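Local coordinates for protein STU0660 (Streptococcus thermophilus, PDB 3ZTH) that takes part in CRISPR-mediated bacterial immunity as a large Csn2 protein, probably by binding DNA as an oligomer, at the interface of chains A and B. Coordinates in Å, arbitrary orientation; residue numbers count along the deposited sequence, not the author numbering. Chains: chain A/B, STU0660.

The interface of chains A and B. Residues chain A 48, 50-51, 53; chain B 169-171, 174.
A short helix of one large-type Csn2 subunit, A:49-52, continuing into the 3-10 helix A:53-55, packs on the end of strand B:168-169 and the 3-10 helix B:172-174 of a second copy. The patch is one half of a two-fold pair within an interface that may serve assembly of the Csn2 oligomer. B:Ser171 meets the helix at A:Glu50 and A:Asp51. Its backbone N donates to A:Glu50 O at 3.0 Å, from above the carbonyl plane, while A:Ser53 OG lies 2.8 Å from A:Glu50 O, on the opposite face of that plane. A:Ser53 OG is also 2.9 Å from B:Asn169 O, slightly off that carbonyl plane, which places this side-chain hydroxyl between a carbonyl of its own chain and one of the partner; its one hydrogen must be shared between them or go to one at a time. With its OG beside the backbone N (chi1 -59°), B:Ser171 turns its hydroxyl toward the A:Asp51 carboxylate, over the plane of the group; the modelled separation is too short for the detail of that bond to be trusted. The carboxylate is positioned from within its own chain, A:Asp51 OD2 accepting from A:Ser48 N at 2.8 Å; in return A:Ser48 OG accepts from A:Asp51 N, a reciprocal cap at the helix start. B:Trp174 comes in edge-first: its indole NE1 donates to A:Asp51 O at 2.7 Å, on a lone pair in the carbonyl plane, with the oxygen tilted 15° from the ring plane. Beside the polar core, the side chains of A:Glu50 and B:Asn169 run side by side in the same direction, touching through A:Glu50 CG and B:Asn169 CB at 4.1 Å, their carboxylate and amide planes turned 43° apart.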
# COMPACT_ATOMS: atom_id res chain seq x y z
N SER A 48 -15.03 15.77 2.04
CA SER A 48 -15.36 14.78 3.06
C SER A 48 -16.63 15.35 3.65
O SER A 48 -17.02 16.46 3.30
CB SER A 48 -14.28 14.72 4.13
OG SER A 48 -14.30 15.88 4.94
N GLU A 50 -16.99 16.17 6.75
CA GLU A 50 -16.59 17.20 7.71
C GLU A 50 -16.32 18.51 6.96
O GLU A 50 -16.39 19.59 7.54
CB GLU A 50 -15.34 16.77 8.49
CG GLU A 50 -15.58 15.66 9.52
CD GLU A 50 -15.45 14.26 8.94
OE1 GLU A 50 -16.11 13.96 7.92
OE2 GLU A 50 -14.70 13.44 9.51
N ASP A 51 -16.00 18.40 5.68
CA ASP A 51 -15.74 19.59 4.88
C ASP A 51 -17.05 20.30 4.57
O ASP A 51 -17.11 21.52 4.55
CB ASP A 51 -15.06 19.23 3.55
CG ASP A 51 -13.67 18.66 3.72
OD1 ASP A 51 -12.94 19.11 4.62
OD2 ASP A 51 -13.29 17.78 2.93
N SER A 53 -19.81 20.14 6.39
CA SER A 53 -20.56 20.40 7.62
C SER A 53 -21.26 21.75 7.59
O SER A 53 -22.48 21.82 7.64
CB SER A 53 -19.62 20.39 8.83
OG SER A 53 -18.86 19.20 8.84
N ASN B 169 -18.72 17.65 14.31
CA ASN B 169 -17.42 17.75 13.67
C ASN B 169 -17.40 18.59 12.40
O ASN B 169 -18.36 18.62 11.63
CB ASN B 169 -16.87 16.36 13.34
CG ASN B 169 -16.94 15.41 14.53
OD1 ASN B 169 -16.93 15.83 15.68
ND2 ASN B 169 -16.99 14.11 14.24
N LEU B 170 -16.28 19.28 12.21
CA LEU B 170 -16.05 20.09 11.02
C LEU B 170 -14.57 20.01 10.71
O LEU B 170 -13.76 19.71 11.60
CB LEU B 170 -16.48 21.55 11.22
CG LEU B 170 -16.13 22.40 12.44
CD1 LEU B 170 -14.74 22.10 12.96
CD2 LEU B 170 -16.27 23.87 12.04
N SER B 171 -14.21 20.26 9.46
CA SER B 171 -12.82 20.21 9.05
C SER B 171 -12.01 21.38 9.62
O SER B 171 -12.51 22.50 9.75
CB SER B 171 -12.73 20.19 7.53
OG SER B 171 -13.42 19.07 7.01
N TRP B 174 -12.34 24.97 8.51
CA TRP B 174 -13.47 25.83 8.87
C TRP B 174 -13.45 26.39 10.30
O TRP B 174 -14.33 27.16 10.69
CB TRP B 174 -14.78 25.08 8.61
CG TRP B 174 -14.92 24.69 7.16
CD1 TRP B 174 -15.45 23.52 6.67
CD2 TRP B 174 -14.55 25.47 6.01
NE1 TRP B 174 -15.43 23.53 5.29
CE2 TRP B 174 -14.89 24.71 4.86
CE3 TRP B 174 -13.98 26.74 5.83
CZ2 TRP B 174 -14.66 25.17 3.56
CZ3 TRP B 174 -13.76 27.20 4.54
CH2 TRP B 174 -14.10 26.41 3.41